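Local atomic coordinates of malonyl CoA-acyl carrier protein transacylase (Burkholderia pseudomallei, PDB entry 3G87), a protein that probably transfers the malonyl group of malonyl-CoA to holo-acyl carrier protein, releasing free CoA, in the manner of the acyltransferase family. Residues 148-153 / 165-171; 196-201 / 244-249. All blocks are in the same frame, centred on the assembly; numbering follows the deposited sequence.

Contact 1: residues 148-153 / 165-171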
loop_
_atom_site.group_PDB
_atom_site.type_symbol
_atom_site.label_atom_id
_atom_site.label_comp_id
_atom_site.label_asym_id
_atom_site.label_seq_id
_atom_site.Cartn_x
_atom_site.Cartn_y
_atom_site.Cartn_z
ATOM N N GLY A 148 -22.328 -10.897 14.877
ATOM C CA GLY A 148 -22.421 -9.507 15.420
ATOM C C GLY A 148 -21.152 -8.635 15.360
ATOM O O GLY A 148 -21.010 -7.647 16.119
ATOM N N LEU A 149 -20.261 -8.933 14.439
ATOM C CA LEU A 149 -19.144 -8.073 14.164
ATOM C C LEU A 149 -19.523 -6.949 13.198
ATOM O O LEU A 149 -19.138 -6.933 12.068
ATOM C CB LEU A 149 -17.985 -8.886 13.666
ATOM C CG LEU A 149 -17.665 -10.075 14.536
ATOM C CD1 LEU A 149 -16.469 -10.787 14.095
ATOM C CD2 LEU A 149 -17.545 -9.721 15.962
ATOM N N VAL A 150 -20.282 -6.016 13.712
ATOM C CA VAL A 150 -20.991 -5.032 12.932
ATOM C C VAL A 150 -20.141 -3.919 12.343
ATOM O O VAL A 150 -20.488 -3.370 11.360
ATOM C CB VAL A 150 -22.183 -4.438 13.713
ATOM C CG1 VAL A 150 -23.113 -5.510 14.065
ATOM C CG2 VAL A 150 -21.721 -3.707 14.942
ATOM N N ASP A 151 -19.025 -3.621 12.953
ATOM C CA ASP A 151 -18.182 -2.548 12.525
ATOM C C ASP A 151 -16.923 -3.034 11.867
ATOM O O ASP A 151 -16.014 -2.316 11.700
ATOM C CB ASP A 151 -17.861 -1.680 13.717
ATOM C CG ASP A 151 -19.035 -0.894 14.181
ATOM O OD1 ASP A 151 -19.747 -0.419 13.348
ATOM O OD2 ASP A 151 -19.244 -0.746 15.373
ATOM N N THR A 152 -16.923 -4.278 11.471
ATOM C CA THR A 152 -15.807 -4.903 10.850
ATOM C C THR A 152 -16.113 -5.150 9.398
ATOM O O THR A 152 -17.138 -5.655 9.102
ATOM C CB THR A 152 -15.459 -6.207 11.564
ATOM O OG1 THR A 152 -15.154 -5.923 12.897
ATOM C CG2 THR A 152 -14.294 -6.880 10.960
ATOM N N ALA A 153 -15.199 -4.778 8.513
ATOM C CA ALA A 153 -15.360 -4.984 7.065
ATOM C C ALA A 153 -14.069 -5.384 6.326
ATOM O O ALA A 153 -12.979 -5.418 6.906
ATOM C CB ALA A 153 -15.955 -3.678 6.446
ATOM N N ILE A 165 -9.297 -7.747 7.034
ATOM C CA ILE A 165 -10.376 -7.119 7.707
ATOM C C ILE A 165 -9.874 -6.118 8.676
ATOM O O ILE A 165 -8.783 -6.186 9.125
ATOM C CB ILE A 165 -11.243 -8.122 8.497
ATOM C CG1 ILE A 165 -10.385 -8.976 9.383
ATOM C CG2 ILE A 165 -12.101 -8.958 7.593
ATOM C CD1 ILE A 165 -11.116 -9.985 10.081
ATOM N N SER A 166 -10.712 -5.158 8.960
ATOM C CA SER A 166 -10.474 -4.231 10.000
ATOM C C SER A 166 -11.736 -3.802 10.652
ATOM O O SER A 166 -12.769 -3.860 10.084
ATOM C CB SER A 166 -9.563 -3.060 9.565
ATOM O OG SER A 166 -10.124 -2.301 8.602
ATOM N N GLY A 167 -11.590 -3.405 11.896
ATOM C CA GLY A 167 -12.649 -2.955 12.756
ATOM C C GLY A 167 -12.174 -2.669 14.141
ATOM O O GLY A 167 -11.010 -2.594 14.364
ATOM N N PRO A 168 -13.083 -2.518 15.088
ATOM C CA PRO A 168 -12.666 -2.359 16.478
ATOM C C PRO A 168 -11.871 -3.539 16.980
ATOM O O PRO A 168 -12.153 -4.648 16.627
ATOM C CB PRO A 168 -13.970 -2.227 17.227
ATOM C CG PRO A 168 -14.926 -1.939 16.261
ATOM C CD PRO A 168 -14.530 -2.539 14.989
ATOM N N ALA A 169 -10.870 -3.263 17.769
ATOM C CA ALA A 169 -9.941 -4.253 18.287
ATOM C C ALA A 169 -10.595 -5.514 18.847
ATOM O O ALA A 169 -10.167 -6.637 18.557
ATOM C CB ALA A 169 -9.025 -3.586 19.353
ATOM N N HIS A 170 -11.638 -5.343 19.648
ATOM C CA HIS A 170 -12.312 -6.498 20.258
ATOM C C HIS A 170 -13.021 -7.398 19.237
ATOM O O HIS A 170 -13.003 -8.637 19.384
ATOM C CB HIS A 170 -13.221 -6.034 21.394
ATOM C CG HIS A 170 -14.437 -5.283 20.947
ATOM N ND1 HIS A 170 -15.650 -5.907 20.711
ATOM C CD2 HIS A 170 -14.648 -3.956 20.747
ATOM C CE1 HIS A 170 -16.545 -4.999 20.347
ATOM N NE2 HIS A 170 -15.961 -3.807 20.355
ATOM N N GLU A 171 -13.538 -6.792 18.166
ATOM C CA GLU A 171 -14.219 -7.513 17.086
ATOM C C GLU A 171 -13.195 -8.254 16.329
ATOM O O GLU A 171 -13.330 -9.469 16.058
ATOM C CB GLU A 171 -14.984 -6.575 16.175
ATOM C CG GLU A 171 -16.259 -6.025 16.840
ATOM C CD GLU A 171 -17.277 -5.359 15.881
ATOM O OE1 GLU A 171 -17.061 -5.281 14.644
ATOM O OE2 GLU A 171 -18.331 -4.891 16.383
#
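The side chain of E171 reaches from the first turn of helix 169-175 along T152 and L149, running counter to both, and sets its carboxylate against the type I turn L149-T152. Its OE1 takes two hydrogen bonds on different lone pairs: the backbone N of D151 approaches OE1 of E171 at 3.1 Å on the syn side, and OG1 of T152 donates to the same OE1 from the anti side at 2.7 Å. The T152 hydroxyl lies beside its own backbone N (chi1 -60°), which leaves CG2 to pack over the S166 carbonyl. Behind the carboxylate, CG of E171 rests 4.0 Å from CD2 of L149; E171 as a whole is buried. D151 lays its CB against CD of P168 (3.7 Å), the residue at the N-cap position. OD2 of D151 stands 4.4 Å from OE2 of E171, a pairing of like charges probably eased by the salt bridge from D151 OD1 to K198. Past the turn the chain becomes strand. A153 and S166 form an antiparallel hydrogen-bonded pair, with A153 N to S166 O at 3.0 Å and S166 N to A153 O at 3.1 Å. This is the open end of a beta hairpin, where strand 153-159 edges the antiparallel sheet of the small subdomain in the acyltransferase fold.

Contact 2: residues 196-201 / 244-249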
loop_
_atom_site.group_PDB
_atom_site.type_symbol
_atom_site.label_atom_id
_atom_site.label_comp_id
_atom_site.label_asym_id
_atom_site.label_seq_id
_atom_site.Cartn_x
_atom_site.Cartn_y
_atom_site.Cartn_z
ATOM N N HIS A 196 -8.258 1.582 6.482
ATOM C CA HIS A 196 -9.029 1.372 5.275
ATOM C C HIS A 196 -10.439 0.938 5.593
ATOM O O HIS A 196 -10.932 0.011 5.014
ATOM C CB HIS A 196 -8.301 0.414 4.308
ATOM C CG HIS A 196 -7.074 1.012 3.691
ATOM N ND1 HIS A 196 -7.120 2.011 2.762
ATOM C CD2 HIS A 196 -5.770 0.790 3.920
ATOM C CE1 HIS A 196 -5.908 2.373 2.430
ATOM N NE2 HIS A 196 -5.072 1.654 3.129
ATOM N N SER A 197 -11.027 1.619 6.572
ATOM C CA SER A 197 -12.410 1.427 7.030
ATOM C C SER A 197 -12.954 2.808 7.419
ATOM O O SER A 197 -12.242 3.812 7.332
ATOM C CB SER A 197 -12.486 0.505 8.258
ATOM O OG SER A 197 -12.127 1.212 9.466
ATOM N N LYS A 198 -14.205 2.830 7.859
ATOM C CA LYS A 198 -14.886 4.067 8.289
ATOM C C LYS A 198 -14.251 4.761 9.497
ATOM O O LYS A 198 -14.547 5.913 9.740
ATOM C CB LYS A 198 -16.347 3.777 8.644
ATOM C CG LYS A 198 -16.539 2.764 9.812
ATOM C CD LYS A 198 -18.044 2.586 10.149
ATOM C CE LYS A 198 -18.248 1.270 10.922
ATOM N NZ LYS A 198 -19.686 1.022 11.307
ATOM N N PHE A 199 -13.436 4.049 10.270
ATOM C CA PHE A 199 -12.754 4.666 11.405
ATOM C C PHE A 199 -11.690 5.682 10.972
ATOM O O PHE A 199 -11.335 6.570 11.739
ATOM C CB PHE A 199 -12.285 3.618 12.450
ATOM C CG PHE A 199 -13.444 2.803 13.016
ATOM C CD1 PHE A 199 -14.271 3.335 14.012
ATOM C CD2 PHE A 199 -13.787 1.557 12.469
ATOM C CE1 PHE A 199 -15.383 2.627 14.510
ATOM C CE2 PHE A 199 -14.881 0.842 12.964
ATOM C CZ PHE A 199 -15.675 1.383 13.999
ATOM N N MET A 200 -11.229 5.587 9.743
ATOM C CA MET A 200 -10.233 6.444 9.168
ATOM C C MET A 200 -10.765 7.711 8.560
ATOM O O MET A 200 -10.025 8.514 8.096
ATOM C CB MET A 200 -9.416 5.679 8.147
ATOM C CG MET A 200 -8.469 4.711 8.738
ATOM S SD MET A 200 -7.443 5.250 10.089
ATOM C CE MET A 200 -8.226 4.354 11.264
ATOM N N ARG A 201 -12.059 7.871 8.588
ATOM C CA ARG A 201 -12.663 9.065 8.084
ATOM C C ARG A 201 -12.074 10.390 8.590
ATOM O O ARG A 201 -11.874 11.246 7.833
ATOM C CB ARG A 201 -14.145 9.041 8.282
ATOM C CG ARG A 201 -14.800 8.703 7.067
ATOM C CD ARG A 201 -16.237 8.408 7.258
ATOM N NE ARG A 201 -16.609 7.072 6.889
ATOM C CZ ARG A 201 -16.507 6.555 5.668
ATOM N NH1 ARG A 201 -16.021 7.288 4.673
ATOM N NH2 ARG A 201 -16.898 5.303 5.440
ATOM N N GLN A 244 -8.656 7.153 -0.716
ATOM C CA GLN A 244 -7.900 5.929 -0.489
ATOM C C GLN A 244 -7.890 5.447 0.969
ATOM O O GLN A 244 -8.056 4.309 1.234
ATOM C CB GLN A 244 -6.476 6.136 -1.026
ATOM C CG GLN A 244 -5.703 4.934 -1.372
ATOM C CD GLN A 244 -4.388 4.866 -0.652
ATOM O OE1 GLN A 244 -4.319 5.109 0.494
ATOM N NE2 GLN A 244 -3.365 4.543 -1.335
ATOM N N ILE A 245 -7.720 6.379 1.894
ATOM C CA ILE A 245 -7.561 6.136 3.305
ATOM C C ILE A 245 -8.710 5.443 4.020
ATOM O O ILE A 245 -8.489 4.633 4.851
ATOM C CB ILE A 245 -7.190 7.467 4.030
ATOM C CG1 ILE A 245 -5.728 7.769 3.903
ATOM C CG2 ILE A 245 -7.570 7.454 5.447
ATOM C CD1 ILE A 245 -5.430 9.167 3.975
ATOM N N ALA A 246 -9.935 5.794 3.696
ATOM C CA ALA A 246 -11.067 5.177 4.331
ATOM C C ALA A 246 -11.782 4.096 3.506
ATOM O O ALA A 246 -12.785 3.594 3.906
ATOM C CB ALA A 246 -12.028 6.215 4.806
ATOM N N SER A 247 -11.208 3.750 2.370
ATOM C CA SER A 247 -11.791 2.841 1.422
ATOM C C SER A 247 -11.013 1.548 1.377
ATOM O O SER A 247 -9.884 1.550 1.657
ATOM C CB SER A 247 -11.773 3.485 0.059
ATOM O OG SER A 247 -12.839 4.342 -0.092
ATOM N N PRO A 248 -11.614 0.441 0.996
ATOM C CA PRO A 248 -10.788 -0.782 0.845
ATOM C C PRO A 248 -9.793 -0.718 -0.304
ATOM O O PRO A 248 -9.997 -0.034 -1.313
ATOM C CB PRO A 248 -11.812 -1.918 0.639
ATOM C CG PRO A 248 -13.132 -1.252 0.476
ATOM C CD PRO A 248 -13.066 0.177 0.957
ATOM N N VAL A 249 -8.705 -1.411 -0.135
ATOM C CA VAL A 249 -7.653 -1.403 -1.115
ATOM C C VAL A 249 -8.016 -2.495 -2.080
ATOM O O VAL A 249 -8.122 -3.692 -1.700
ATOM C CB VAL A 249 -6.301 -1.726 -0.483
ATOM C CG1 VAL A 249 -5.254 -2.020 -1.556
ATOM C CG2 VAL A 249 -5.840 -0.585 0.419
HETATM O O HOH W 1 -5.879 3.827 5.937
#
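The active site of malonyl transferases of this family is built around a serine and a histidine, and the contact between 196-201 and 244-249 holds what is probably that histidine, H196. Its ring projects from a backbone with positive phi; CG lies beside the backbone N, and the turn about CB-CG (chi2 -70°) brings ND1 to the carbonyls of the other segment. ND1 donates weakly to two of them: O of Q244 is 2.9 Å from ND1 of H196, in the ring plane, and O of S247 is 3.0 Å from that ND1. Neither bond is straight, as expected of one N-H divided between two acceptors. The ring is also packed on both faces. CG2 of V249 sits 3.5 Å from the ring centroid of H196, only 7° off the normal, in a CH-pi contact; over the opposite face lies a water that donates to O of I245 and accepts a weak bond from N of H196. These contacts together probably restrain the ring's rotation, and NE2 of H196 is hydrogen-bonded to OG of S92. Q244 reaches the same neighbourhood, its NE2 bonded to the carbonyl of S92.

Farther along, CB of M200 makes an apolar contact with CG2 of I245 at 3.7 Å. Separately, the methyl of A246 lies over one face of the R201 guanidinium. S197 OG accepts from N of F199 in an ST turn and is also hydrogen-bonded to the carbonyl of A194. S92 belongs to a G-x-S-x-G sequence consistent with a nucleophile elbow, so the whole is characteristic of the Ser-His site of acyltransferases, in which backbone carbonyls bind the histidine ND1.

In the fold
Contact 1 closes before contact 2 opens along the chain, and their centres are about 13 Å apart on the same side of the chain's centre. They meet directly: besides the D151-K198 salt bridge, CE2 of F199 packs on O of D151 and CD of P168. The hairpin of strands 153-159 and 162-168 is the element both share, since contact 1 includes residues of each strand while H196 touches A155 and V249 shares backbone hydrogen bonds with A155 and D157. The antiparallel sheet of the smaller subdomain thus lies beside the loops around H196, illustrating how acyltransferases place their probable catalytic site where two subdomains meet.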